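Local structure of putative peptidyl-arginine deiminase (Chlorobium tepidum, 1XKN) at residues T52-V57 with R82-R87; V231-E236 with L269-P274; A284-F289 with P299-P304. The protein probably hydrolyses guanidino groups, as an agmatine or peptidyl-arginine deiminase of the Porphyromonas type. All blocks are in the same frame, centred on the assembly; numbering follows the deposited sequence.

Contact 1 (T52-V57 with R82-R87)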
ATOM      1  N   THR A  52      -9.648 -13.922  -1.357  1.00  3.79           N
ATOM      2  CA  THR A  52     -10.896 -13.170  -1.388  1.00  3.86           C
ATOM      3  C   THR A  52     -10.575 -11.715  -1.701  1.00  3.81           C
ATOM      4  O   THR A  52      -9.564 -11.176  -1.235  1.00  4.23           O
ATOM      5  CB  THR A  52     -11.603 -13.225  -0.020  1.00  4.11           C
ATOM      6  OG1 THR A  52     -11.912 -14.586   0.307  1.00  6.36           O
ATOM      7  CG2 THR A  52     -12.887 -12.406  -0.049  1.00  5.44           C
ATOM      8  N   VAL A  53     -11.435 -11.088  -2.495  1.00  3.66           N
ATOM      9  CA  VAL A  53     -11.264  -9.689  -2.865  1.00  4.39           C
ATOM     10  C   VAL A  53     -12.508  -8.925  -2.419  1.00  4.83           C
ATOM     11  O   VAL A  53     -13.615  -9.202  -2.879  1.00  5.80           O
ATOM     12  CB  VAL A  53     -11.101  -9.526  -4.394  1.00  3.88           C
ATOM     13  CG1 VAL A  53     -10.788  -8.080  -4.733  1.00  3.43           C
ATOM     14  CG2 VAL A  53     -10.004 -10.450  -4.900  1.00  4.81           C
ATOM     15  N   ASN A  54     -12.319  -7.983  -1.500  1.00  4.93           N
ATOM     16  CA  ASN A  54     -13.414  -7.164  -0.994  1.00  4.76           C
ATOM     17  C   ASN A  54     -13.347  -5.822  -1.704  1.00  5.70           C
ATOM     18  O   ASN A  54     -12.345  -5.115  -1.605  1.00  4.84           O
ATOM     19  CB  ASN A  54     -13.275  -6.976   0.519  1.00  3.97           C
ATOM     20  CG  ASN A  54     -13.530  -8.257   1.291  1.00  3.38           C
ATOM     21  OD1 ASN A  54     -12.659  -8.754   2.010  1.00  6.09           O
ATOM     22  ND2 ASN A  54     -14.730  -8.796   1.147  1.00  2.76           N
ATOM     23  N   ILE A  55     -14.414  -5.473  -2.418  1.00  4.33           N
ATOM     24  CA  ILE A  55     -14.440  -4.228  -3.178  1.00  4.50           C
ATOM     25  C   ILE A  55     -15.501  -3.242  -2.709  1.00  4.37           C
ATOM     26  O   ILE A  55     -16.675  -3.590  -2.584  1.00  7.16           O
ATOM     27  CB  ILE A  55     -14.677  -4.515  -4.678  1.00  4.12           C
ATOM     28  CG1 ILE A  55     -13.611  -5.492  -5.186  1.00  4.46           C
ATOM     29  CG2 ILE A  55     -14.652  -3.210  -5.472  1.00  4.06           C
ATOM     30  CD1 ILE A  55     -13.726  -5.829  -6.656  1.00  4.70           C
ATOM     31  N   ASN A  56     -15.081  -2.004  -2.459  1.00  5.47           N
ATOM     32  CA  ASN A  56     -16.002  -0.963  -2.027  1.00  4.95           C
ATOM     33  C   ASN A  56     -16.600  -0.273  -3.247  1.00  5.24           C
ATOM     34  O   ASN A  56     -15.875   0.169  -4.140  1.00  5.23           O
ATOM     35  CB  ASN A  56     -15.290   0.090  -1.172  1.00  3.77           C
ATOM     36  CG  ASN A  56     -14.726  -0.474   0.107  1.00  7.31           C
ATOM     37  OD1 ASN A  56     -15.393  -1.226   0.814  1.00  7.10           O
ATOM     38  ND2 ASN A  56     -13.496  -0.090   0.426  1.00  9.46           N
ATOM     39  N   VAL A  57     -17.925  -0.193  -3.278  1.00  3.50           N
ATOM     40  CA  VAL A  57     -18.635   0.469  -4.365  1.00  3.39           C
ATOM     41  C   VAL A  57     -19.686   1.385  -3.746  1.00  4.21           C
ATOM     42  O   VAL A  57     -20.117   1.168  -2.613  1.00  4.70           O
ATOM     43  CB  VAL A  57     -19.322  -0.544  -5.307  1.00  4.01           C
ATOM     44  CG1 VAL A  57     -18.271  -1.340  -6.069  1.00  3.55           C
ATOM     45  CG2 VAL A  57     -20.214  -1.479  -4.505  1.00  6.17           C
ATOM     46  N   ARG A  82     -15.147 -15.405  -5.048  1.00  6.40           N
ATOM     47  CA  ARG A  82     -14.116 -14.789  -4.226  1.00  5.94           C
ATOM     48  C   ARG A  82     -14.165 -13.268  -4.225  1.00  6.04           C
ATOM     49  O   ARG A  82     -13.545 -12.626  -3.377  1.00  4.63           O
ATOM     50  CB  ARG A  82     -12.737 -15.256  -4.684  1.00  6.73           C
ATOM     51  CG  ARG A  82     -12.551 -16.765  -4.622  1.00  6.02           C
ATOM     52  CD  ARG A  82     -11.184 -17.157  -5.141  1.00  6.84           C
ATOM     53  NE  ARG A  82     -10.987 -18.603  -5.145  1.00  6.39           N
ATOM     54  CZ  ARG A  82      -9.873 -19.199  -5.560  1.00  6.95           C
ATOM     55  NH1 ARG A  82      -8.855 -18.471  -6.002  1.00  6.14           N
ATOM     56  NH2 ARG A  82      -9.778 -20.523  -5.534  1.00  6.08           N
ATOM     57  N   ILE A  83     -14.895 -12.683  -5.170  1.00  5.45           N
ATOM     58  CA  ILE A  83     -14.999 -11.233  -5.228  1.00  5.91           C
ATOM     59  C   ILE A  83     -16.299 -10.783  -4.570  1.00  6.66           C
ATOM     60  O   ILE A  83     -17.392 -11.003  -5.095  1.00  7.90           O
ATOM     61  CB  ILE A  83     -14.914 -10.732  -6.683  1.00  6.26           C
ATOM     62  CG1 ILE A  83     -13.563 -11.145  -7.276  1.00  6.33           C
ATOM     63  CG2 ILE A  83     -15.088  -9.219  -6.731  1.00  6.93           C
ATOM     64  CD1 ILE A  83     -13.335 -10.722  -8.706  1.00  7.21           C
ATOM     65  N   VAL A  84     -16.157 -10.171  -3.400  1.00  5.59           N
ATOM     66  CA  VAL A  84     -17.290  -9.703  -2.612  1.00  5.61           C
ATOM     67  C   VAL A  84     -17.396  -8.179  -2.618  1.00  5.71           C
ATOM     68  O   VAL A  84     -16.437  -7.477  -2.281  1.00  6.23           O
ATOM     69  CB  VAL A  84     -17.165 -10.174  -1.145  1.00  6.61           C
ATOM     70  CG1 VAL A  84     -18.396  -9.771  -0.358  1.00  7.64           C
ATOM     71  CG2 VAL A  84     -16.966 -11.683  -1.100  1.00  8.80           C
ATOM     72  N   PHE A  85     -18.569  -7.671  -2.988  1.00  5.49           N
ATOM     73  CA  PHE A  85     -18.801  -6.228  -3.030  1.00  4.77           C
ATOM     74  C   PHE A  85     -19.440  -5.701  -1.758  1.00  4.42           C
ATOM     75  O   PHE A  85     -20.275  -6.363  -1.143  1.00  7.03           O
ATOM     76  CB  PHE A  85     -19.686  -5.863  -4.226  1.00  5.24           C
ATOM     77  CG  PHE A  85     -19.036  -6.111  -5.551  1.00  4.94           C
ATOM     78  CD1 PHE A  85     -19.044  -7.380  -6.117  1.00  7.28           C
ATOM     79  CD2 PHE A  85     -18.355  -5.089  -6.203  1.00  6.90           C
ATOM     80  CE1 PHE A  85     -18.379  -7.628  -7.314  1.00  8.35           C
ATOM     81  CE2 PHE A  85     -17.687  -5.327  -7.400  1.00  8.23           C
ATOM     82  CZ  PHE A  85     -17.696  -6.600  -7.956  1.00  7.36           C
ATOM     83  N   HIS A  86     -19.037  -4.496  -1.371  1.00  3.94           N
ATOM     84  CA  HIS A  86     -19.573  -3.856  -0.182  1.00  4.09           C
ATOM     85  C   HIS A  86     -20.020  -2.454  -0.535  1.00  5.13           C
ATOM     86  O   HIS A  86     -19.288  -1.714  -1.195  1.00  4.38           O
ATOM     87  CB  HIS A  86     -18.515  -3.779   0.920  1.00  5.97           C
ATOM     88  CG  HIS A  86     -17.984  -5.112   1.334  1.00  5.64           C
ATOM     89  ND1 HIS A  86     -17.038  -5.797   0.601  1.00  8.91           N
ATOM     90  CD2 HIS A  86     -18.301  -5.909   2.381  1.00  6.25           C
ATOM     91  CE1 HIS A  86     -16.798  -6.960   1.180  1.00  5.41           C
ATOM     92  NE2 HIS A  86     -17.550  -7.053   2.261  1.00  9.61           N
ATOM     93  N   ARG A  87     -21.227  -2.097  -0.110  1.00  5.81           N
ATOM     94  CA  ARG A  87     -21.740  -0.765  -0.369  1.00  5.36           C
ATOM     95  C   ARG A  87     -21.116   0.131   0.687  1.00  4.69           C
ATOM     96  O   ARG A  87     -21.653   0.289   1.785  1.00  7.62           O
ATOM     97  CB  ARG A  87     -23.268  -0.734  -0.255  1.00  4.20           C
ATOM     98  CG  ARG A  87     -23.855   0.637  -0.559  1.00  6.39           C
ATOM     99  CD  ARG A  87     -25.372   0.671  -0.418  1.00  5.94           C
ATOM    100  NE  ARG A  87     -26.051  -0.007  -1.519  1.00  8.81           N
ATOM    101  CZ  ARG A  87     -27.363   0.055  -1.733  1.00 10.62           C
ATOM    102  NH1 ARG A  87     -28.135   0.766  -0.922  1.00 11.97           N
ATOM    103  NH2 ARG A  87     -27.901  -0.585  -2.762  1.00 10.54           N
TER
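Phe85 and Ile55 lie side by side, pointing the same way from adjacent parallel strands. The two strands belong to a beta-alpha-beta crossover, strand 52-57, helix 60-73, strand 83-87, a building unit of the pentein (alpha/beta propeller) fold of the guanidino-modifying enzymes. Phe85 CD2 comes within 4.0 Å of Ile55 CB, and Val57 CG1 meets the same CD2 at the ring edge, near its plane, at 3.8 Å. The extended chi2 of Ile55 (-179°) sends CD1 across to CG2 of Ile83, 3.7 Å away. Helices 60-73 and 36-50 cover this apolar face, with Ala66 on Phe85, Leu70 on Ile83 and Leu47 on Val53.

Asn54 and His86 occupy the other face, but their ends come too close in the model for their relative orientation to be trusted. Asn54 OD1 is hydrogen-bonded to Ser17 OG of strand 15-21, and the imidazole meets the ring of Trp19. Asn54 ND2 lies 3.6 Å from Val84 CB.

Five backbone hydrogen bonds link the two strands. In the last, Val57 N donates to His86 O at 2.9 Å, while Val57 CG2 rests 3.4 Å from that same His86 oxygen.

Contact 2 (V231-E236 with L269-P274)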
ATOM      1  N   VAL A 231      14.027  -3.797  -0.285  1.00  4.68           N
ATOM      2  CA  VAL A 231      14.266  -3.576  -1.701  1.00  4.57           C
ATOM      3  C   VAL A 231      14.096  -2.077  -1.892  1.00  4.81           C
ATOM      4  O   VAL A 231      13.173  -1.474  -1.341  1.00  5.57           O
ATOM      5  CB  VAL A 231      13.259  -4.342  -2.610  1.00  6.78           C
ATOM      6  CG1 VAL A 231      13.549  -5.830  -2.556  1.00  8.35           C
ATOM      7  CG2 VAL A 231      11.822  -4.059  -2.190  1.00  7.50           C
ATOM      8  N   ILE A 232      15.004  -1.470  -2.640  1.00  4.23           N
ATOM      9  CA  ILE A 232      14.910  -0.043  -2.878  1.00  3.96           C
ATOM     10  C   ILE A 232      15.201   0.287  -4.329  1.00  5.20           C
ATOM     11  O   ILE A 232      16.128  -0.251  -4.937  1.00  4.67           O
ATOM     12  CB  ILE A 232      15.868   0.760  -1.955  1.00  5.65           C
ATOM     13  CG1 ILE A 232      15.726   2.257  -2.250  1.00  4.46           C
ATOM     14  CG2 ILE A 232      17.307   0.287  -2.140  1.00  5.19           C
ATOM     15  CD1 ILE A 232      16.469   3.163  -1.286  1.00  8.77           C
ATOM     16  N   ALA A 233      14.375   1.164  -4.888  1.00  4.86           N
ATOM     17  CA  ALA A 233      14.539   1.583  -6.268  1.00  4.90           C
ATOM     18  C   ALA A 233      15.792   2.429  -6.375  1.00  5.81           C
ATOM     19  O   ALA A 233      16.042   3.302  -5.538  1.00  6.30           O
ATOM     20  CB  ALA A 233      13.334   2.386  -6.712  1.00  4.00           C
ATOM     21  N   VAL A 234      16.587   2.164  -7.402  1.00  5.53           N
ATOM     22  CA  VAL A 234      17.810   2.919  -7.610  1.00  8.52           C
ATOM     23  C   VAL A 234      17.905   3.341  -9.068  1.00  9.19           C
ATOM     24  O   VAL A 234      17.806   2.512  -9.972  1.00 11.28           O
ATOM     25  CB  VAL A 234      19.053   2.088  -7.211  1.00 10.62           C
ATOM     26  CG1 VAL A 234      19.135   1.983  -5.693  1.00 11.68           C
ATOM     27  CG2 VAL A 234      18.972   0.708  -7.821  1.00 15.17           C
ATOM     28  N   GLU A 235      18.062   4.641  -9.291  1.00  8.42           N
ATOM     29  CA  GLU A 235      18.178   5.178 -10.640  1.00  8.90           C
ATOM     30  C   GLU A 235      19.651   5.196 -11.020  1.00  9.53           C
ATOM     31  O   GLU A 235      20.497   5.606 -10.225  1.00  9.92           O
ATOM     32  CB  GLU A 235      17.599   6.594 -10.689  1.00  9.43           C
ATOM     33  CG  GLU A 235      17.762   7.312 -12.025  1.00 10.18           C
ATOM     34  CD  GLU A 235      17.178   6.531 -13.184  1.00 10.73           C
ATOM     35  OE1 GLU A 235      16.005   6.112 -13.091  1.00  7.85           O
ATOM     36  OE2 GLU A 235      17.886   6.343 -14.195  1.00 13.87           O
ATOM     37  N   GLU A 236      19.968   4.744 -12.228  1.00 11.02           N
ATOM     38  CA  GLU A 236      21.363   4.718 -12.655  1.00 12.13           C
ATOM     39  C   GLU A 236      21.746   5.859 -13.588  1.00 10.25           C
ATOM     40  O   GLU A 236      22.918   6.022 -13.919  1.00 10.15           O
ATOM     41  CB  GLU A 236      21.691   3.372 -13.308  1.00 14.65           C
ATOM     42  CG  GLU A 236      20.803   2.998 -14.479  1.00 20.28           C
ATOM     43  CD  GLU A 236      21.091   1.600 -14.995  1.00 22.88           C
ATOM     44  OE1 GLU A 236      20.968   0.638 -14.206  1.00 26.82           O
ATOM     45  OE2 GLU A 236      21.438   1.461 -16.186  1.00 24.62           O
ATOM     46  N   LEU A 269      16.432  -2.282  -6.925  1.00  4.13           N
ATOM     47  CA  LEU A 269      15.374  -2.450  -7.908  1.00  6.34           C
ATOM     48  C   LEU A 269      15.544  -1.325  -8.913  1.00  5.80           C
ATOM     49  O   LEU A 269      15.977  -0.230  -8.559  1.00  7.52           O
ATOM     50  CB  LEU A 269      13.989  -2.341  -7.255  1.00  7.08           C
ATOM     51  CG  LEU A 269      13.317  -3.650  -6.828  1.00 11.76           C
ATOM     52  CD1 LEU A 269      12.028  -3.350  -6.082  1.00 14.55           C
ATOM     53  CD2 LEU A 269      13.036  -4.503  -8.057  1.00 10.82           C
ATOM     54  N   PRO A 270      15.236  -1.583 -10.188  1.00  5.97           N
ATOM     55  CA  PRO A 270      15.385  -0.501 -11.159  1.00  5.66           C
ATOM     56  C   PRO A 270      14.215   0.463 -11.014  1.00  5.86           C
ATOM     57  O   PRO A 270      13.262   0.184 -10.285  1.00  4.89           O
ATOM     58  CB  PRO A 270      15.365  -1.239 -12.499  1.00  8.27           C
ATOM     59  CG  PRO A 270      14.456  -2.397 -12.221  1.00  9.66           C
ATOM     60  CD  PRO A 270      14.885  -2.852 -10.847  1.00  6.55           C
HETATM   61  N   MSE A 271      14.315   1.610 -11.676  1.00  5.57           N
HETATM   62  CA  MSE A 271      13.234   2.585 -11.684  1.00  4.14           C
HETATM   63  C   MSE A 271      12.699   2.480 -13.100  1.00  5.17           C
HETATM   64  O   MSE A 271      13.443   2.164 -14.024  1.00  6.56           O
HETATM   65  CB  MSE A 271      13.754   4.007 -11.463  1.00  6.60           C
HETATM   66  CG  MSE A 271      13.892   4.429 -10.009  1.00  6.72           C
HETATM   67 SE   MSE A 271      12.205   4.576  -9.079  1.00 11.43          SE
HETATM   68  CE  MSE A 271      11.592   6.210  -9.944  1.00  9.85           C
ATOM     69  N   PRO A 272      11.397   2.709 -13.292  1.00  4.55           N
ATOM     70  CA  PRO A 272      10.847   2.626 -14.647  1.00  5.37           C
ATOM     71  C   PRO A 272      11.454   3.743 -15.487  1.00  6.15           C
ATOM     72  O   PRO A 272      11.917   4.745 -14.939  1.00  6.37           O
ATOM     73  CB  PRO A 272       9.354   2.854 -14.426  1.00  6.75           C
ATOM     74  CG  PRO A 272       9.126   2.325 -13.047  1.00  7.25           C
ATOM     75  CD  PRO A 272      10.328   2.836 -12.289  1.00  6.20           C
ATOM     76  N   GLU A 273      11.476   3.579 -16.805  1.00  6.21           N
ATOM     77  CA  GLU A 273      11.985   4.654 -17.647  1.00  6.17           C
ATOM     78  C   GLU A 273      10.971   5.767 -17.426  1.00  5.60           C
ATOM     79  O   GLU A 273       9.804   5.495 -17.169  1.00  5.59           O
ATOM     80  CB  GLU A 273      12.010   4.238 -19.116  1.00  8.53           C
ATOM     81  CG  GLU A 273      13.215   3.392 -19.473  1.00 10.35           C
ATOM     82  CD  GLU A 273      13.165   2.864 -20.894  1.00 13.56           C
ATOM     83  OE1 GLU A 273      12.304   3.318 -21.679  1.00 14.46           O
ATOM     84  OE2 GLU A 273      14.005   2.006 -21.223  1.00 15.84           O
ATOM     85  N   PRO A 274      11.403   7.030 -17.511  1.00  5.37           N
ATOM     86  CA  PRO A 274      10.519   8.182 -17.309  1.00  6.08           C
ATOM     87  C   PRO A 274       9.139   8.075 -17.959  1.00  6.70           C
ATOM     88  O   PRO A 274       9.020   7.742 -19.139  1.00  8.19           O
ATOM     89  CB  PRO A 274      11.340   9.338 -17.871  1.00  6.37           C
ATOM     90  CG  PRO A 274      12.742   8.937 -17.509  1.00  6.72           C
ATOM     91  CD  PRO A 274      12.761   7.470 -17.884  1.00  5.40           C
TER
HETATM   92  O   HOH W   1      17.003   2.201 -12.632  1.00 13.76           O
HETATM   93  O   HOH W   2      14.558   5.838 -15.346  1.00 19.58           O
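Leu269 is bound through both of its backbone polar atoms to residues flanking Ala233, and these are the direct hydrogen bonds of the contact. Leu269 N gives its proton to Ile232 O, approaching from well above the carbonyl plane. Leu269 O then accepts from Val234 N at 2.7 Å, the donor lying nearly along the C=O axis. The same oxygen is crowded by carbon: Val234 CG2, between its backbone N and the carbonyl carbon, lies 3.2 Å from Leu269 O.

Apolar contacts flank this parallel bridge. Leu269 CD1 reaches Val231 CB at 3.8 Å, the two side chains crossing at a slant. Further along, Met271, a selenomethionine, is bent at chi2 (-67°), and its SE packs 3.4 Å from Ala233 CB. Strands 229-233 and 265-269 are joined through helix 243-253, a beta-alpha-beta arrangement, and Leu246 of that helix touches both Met271 and Glu235.

Water takes over where the strands part. One molecule donates to Val234 O and accepts from Met271 N at 2.9 Å, bridging the two backbones. A second lies 2.7 Å from Glu235 OE1 and also near Pro272 O. Glu235 crosses Met271 at about a right angle, its OE1 lying 3.5 Å from Met271 CB; the other carboxylate oxygen, OE2, accepts from Asp237 N.

Contact 3 (A284-F289 with P299-P304)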
ATOM      1  N   ALA A 284       5.928   6.947 -11.483  1.00  3.10           N
ATOM      2  CA  ALA A 284       5.988   5.527 -11.812  1.00  3.62           C
ATOM      3  C   ALA A 284       7.109   4.847 -11.029  1.00  3.43           C
ATOM      4  O   ALA A 284       8.248   5.316 -11.030  1.00  5.12           O
ATOM      5  CB  ALA A 284       6.221   5.354 -13.308  1.00  3.62           C
ATOM      6  N   SER A 285       6.789   3.740 -10.369  1.00  3.73           N
ATOM      7  CA  SER A 285       7.789   3.016  -9.596  1.00  3.37           C
ATOM      8  C   SER A 285       7.431   1.554  -9.368  1.00  4.85           C
ATOM      9  O   SER A 285       6.301   1.231  -9.004  1.00  5.06           O
ATOM     10  CB  SER A 285       8.000   3.687  -8.241  1.00  5.19           C
ATOM     11  OG  SER A 285       8.907   2.931  -7.457  1.00  5.51           O
ATOM     12  N   TYR A 286       8.402   0.676  -9.583  1.00  3.59           N
ATOM     13  CA  TYR A 286       8.183  -0.749  -9.383  1.00  3.90           C
ATOM     14  C   TYR A 286       8.065  -1.093  -7.906  1.00  2.78           C
ATOM     15  O   TYR A 286       7.621  -2.184  -7.560  1.00  3.98           O
ATOM     16  CB  TYR A 286       9.321  -1.561 -10.002  1.00  3.83           C
ATOM     17  CG  TYR A 286       9.486  -1.349 -11.489  1.00  3.43           C
ATOM     18  CD1 TYR A 286       8.440  -1.618 -12.372  1.00  3.13           C
ATOM     19  CD2 TYR A 286      10.684  -0.875 -12.012  1.00  3.90           C
ATOM     20  CE1 TYR A 286       8.585  -1.417 -13.746  1.00  5.48           C
ATOM     21  CE2 TYR A 286      10.845  -0.671 -13.379  1.00  3.47           C
ATOM     22  CZ  TYR A 286       9.794  -0.943 -14.239  1.00  4.54           C
ATOM     23  OH  TYR A 286       9.956  -0.735 -15.587  1.00  4.46           O
ATOM     24  N   ALA A 287       8.468  -0.176  -7.031  1.00  2.61           N
ATOM     25  CA  ALA A 287       8.377  -0.433  -5.599  1.00  1.60           C
ATOM     26  C   ALA A 287       6.920  -0.427  -5.151  1.00  2.47           C
ATOM     27  O   ALA A 287       6.599  -0.891  -4.056  1.00  1.83           O
ATOM     28  CB  ALA A 287       9.162   0.614  -4.816  1.00  2.64           C
ATOM     29  N   ASN A 288       6.038   0.106  -5.992  1.00  1.86           N
ATOM     30  CA  ASN A 288       4.625   0.169  -5.649  1.00  2.60           C
ATOM     31  C   ASN A 288       3.913  -1.130  -6.032  1.00  3.05           C
ATOM     32  O   ASN A 288       2.841  -1.115  -6.635  1.00  3.14           O
ATOM     33  CB  ASN A 288       3.970   1.374  -6.343  1.00  3.83           C
ATOM     34  CG  ASN A 288       2.800   1.939  -5.550  1.00  4.45           C
ATOM     35  OD1 ASN A 288       2.974   2.467  -4.446  1.00  6.72           O
ATOM     36  ND2 ASN A 288       1.604   1.823  -6.103  1.00  1.86           N
ATOM     37  N   PHE A 289       4.528  -2.249  -5.662  1.00  3.01           N
ATOM     38  CA  PHE A 289       3.983  -3.576  -5.929  1.00  2.31           C
ATOM     39  C   PHE A 289       3.158  -4.023  -4.724  1.00  2.57           C
ATOM     40  O   PHE A 289       3.235  -3.424  -3.652  1.00  1.71           O
ATOM     41  CB  PHE A 289       5.120  -4.583  -6.178  1.00  3.62           C
ATOM     42  CG  PHE A 289       6.060  -4.762  -5.005  1.00  3.37           C
ATOM     43  CD1 PHE A 289       5.722  -5.591  -3.937  1.00  4.05           C
ATOM     44  CD2 PHE A 289       7.280  -4.093  -4.969  1.00  4.21           C
ATOM     45  CE1 PHE A 289       6.588  -5.751  -2.852  1.00  3.88           C
ATOM     46  CE2 PHE A 289       8.154  -4.245  -3.891  1.00  4.53           C
ATOM     47  CZ  PHE A 289       7.807  -5.075  -2.827  1.00  3.72           C
ATOM     48  N   PRO A 299       3.539  -3.137 -10.862  1.00  3.51           N
ATOM     49  CA  PRO A 299       3.092  -2.222 -11.913  1.00  3.15           C
ATOM     50  C   PRO A 299       4.161  -2.152 -13.003  1.00  4.29           C
ATOM     51  O   PRO A 299       5.354  -2.107 -12.700  1.00  4.50           O
ATOM     52  CB  PRO A 299       2.929  -0.898 -11.168  1.00  3.73           C
ATOM     53  CG  PRO A 299       3.991  -0.975 -10.110  1.00  4.68           C
ATOM     54  CD  PRO A 299       3.884  -2.408  -9.627  1.00  4.61           C
ATOM     55  N   THR A 300       3.745  -2.172 -14.267  1.00  3.89           N
ATOM     56  CA  THR A 300       4.700  -2.084 -15.364  1.00  2.42           C
ATOM     57  C   THR A 300       4.406  -0.857 -16.212  1.00  3.47           C
ATOM     58  O   THR A 300       3.267  -0.378 -16.262  1.00  2.34           O
ATOM     59  CB  THR A 300       4.713  -3.354 -16.245  1.00  4.16           C
ATOM     60  OG1 THR A 300       3.402  -3.618 -16.751  1.00  6.62           O
ATOM     61  CG2 THR A 300       5.205  -4.550 -15.435  1.00  5.39           C
ATOM     62  N   TYR A 301       5.440  -0.347 -16.876  1.00  4.18           N
ATOM     63  CA  TYR A 301       5.309   0.867 -17.666  1.00  4.53           C
ATOM     64  C   TYR A 301       5.841   0.814 -19.089  1.00  5.41           C
ATOM     65  O   TYR A 301       6.533   1.728 -19.541  1.00  5.94           O
ATOM     66  CB  TYR A 301       5.961   2.009 -16.891  1.00  5.07           C
ATOM     67  CG  TYR A 301       5.245   2.253 -15.587  1.00  4.54           C
ATOM     68  CD1 TYR A 301       4.045   2.952 -15.565  1.00  5.30           C
ATOM     69  CD2 TYR A 301       5.713   1.704 -14.392  1.00  4.45           C
ATOM     70  CE1 TYR A 301       3.318   3.099 -14.399  1.00  5.96           C
ATOM     71  CE2 TYR A 301       4.990   1.844 -13.205  1.00  5.20           C
ATOM     72  CZ  TYR A 301       3.789   2.543 -13.223  1.00  5.20           C
ATOM     73  OH  TYR A 301       3.040   2.677 -12.083  1.00  6.10           O
ATOM     74  N   ARG A 302       5.501  -0.262 -19.789  1.00  5.14           N
ATOM     75  CA  ARG A 302       5.891  -0.454 -21.179  1.00  5.14           C
ATOM     76  C   ARG A 302       7.338  -0.097 -21.512  1.00  5.24           C
ATOM     77  O   ARG A 302       7.595   0.729 -22.389  1.00  7.27           O
ATOM     78  CB  ARG A 302       4.943   0.343 -22.086  1.00  4.81           C
ATOM     79  CG  ARG A 302       3.478  -0.006 -21.873  1.00  4.92           C
ATOM     80  CD  ARG A 302       2.531   0.883 -22.669  1.00  6.95           C
ATOM     81  NE  ARG A 302       1.144   0.635 -22.279  1.00  7.73           N
ATOM     82  CZ  ARG A 302       0.102   1.356 -22.683  1.00  8.84           C
ATOM     83  NH1 ARG A 302       0.275   2.385 -23.505  1.00 10.45           N
ATOM     84  NH2 ARG A 302      -1.116   1.053 -22.254  1.00  9.84           N
ATOM     85  N   CYS A 303       8.285  -0.717 -20.820  1.00  5.16           N
ATOM     86  CA  CYS A 303       9.693  -0.462 -21.095  1.00  5.49           C
ATOM     87  C   CYS A 303      10.501  -1.707 -20.748  1.00  4.77           C
ATOM     88  O   CYS A 303      10.014  -2.599 -20.055  1.00  4.76           O
ATOM     89  CB  CYS A 303      10.195   0.750 -20.305  1.00  5.64           C
ATOM     90  SG  CYS A 303      10.397   0.479 -18.529  1.00  6.84           S
ATOM     91  N   PRO A 304      11.752  -1.788 -21.226  1.00  4.00           N
ATOM     92  CA  PRO A 304      12.595  -2.954 -20.950  1.00  5.02           C
ATOM     93  C   PRO A 304      12.953  -3.194 -19.490  1.00  5.50           C
ATOM     94  O   PRO A 304      13.448  -4.265 -19.138  1.00  5.68           O
ATOM     95  CB  PRO A 304      13.822  -2.707 -21.827  1.00  5.80           C
ATOM     96  CG  PRO A 304      13.898  -1.219 -21.895  1.00  6.34           C
ATOM     97  CD  PRO A 304      12.457  -0.821 -22.085  1.00  4.86           C
TER
HETATM   98  O   HOH W   3       4.167   2.754  -9.663  1.00  3.00           O
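Pro299 O is buried with no hydrogen-bonding partner, and what faces it is the edge of an aromatic ring: Tyr286 CD1 lies 3.1 Å from Pro299 O, which sits in the plane of that ring. The contact packs the loop before a beta hairpin (strands 290-291 and 295-300) against the end of the hairpin's second strand, and no direct hydrogen bond joins the two segments. The loop is shaped by a type I turn from Ser285 to Asn288, reinforced by an ST turn in which Ser285 OG accepts from Ala287 N; the same OG is also bonded to Asp220 O.

Pro299 wedges its ring against this turn, CG standing 3.4 Å from Ser285 O and CD at the same distance from Asn288 O. Just past the end of the same strand, Tyr301 offers a ring face to Ala284. The methyl CB lies 3.6 Å from the centroid of the Tyr301 ring and only 6° off its normal, a centred CH-pi contact. At the rim of that same ring, near its plane, Tyr286 CE1 comes 4.3 Å from Tyr301 CD2. The hydroxyl of Tyr301 is tied back to the loop by a water that accepts from Ser285 N and lies 2.7 Å from Tyr301 OH.

Tyr286 extends toward helix 305-316, where Asp306 OD1 is hydrogen-bonded to its hydroxyl and also receives Tyr301 N, so one carboxylate oxygen serves both segments. Cys303 SG, which chi1 of 72° places between its backbone N and carbonyl carbon, caps a backbone N at the turn into the same helix and lies 3.2 Å from Tyr286 OH.

From the N terminus, contact 1 comes first and closes the loop that carries helix 60-73, at an edge of the sheet also holding strands 15-21 and 342-345. Well over a hundred residues later, contact 2 closes the excursion through helix 243-253, and contact 3 then closes a short one, the hairpin that runs from 290 to 298. The three follow in series, none nesting or crossing. Contacts 1 and 2 stand on opposite sides of the chain's centre, their centres 33 Å apart. Contacts 2 and 3 touch: Pro270 O packs 3.3 Å from Tyr286 CD2, and Pro272 lies against the same ring, tying two neighbouring sheets together beside helix 305-316.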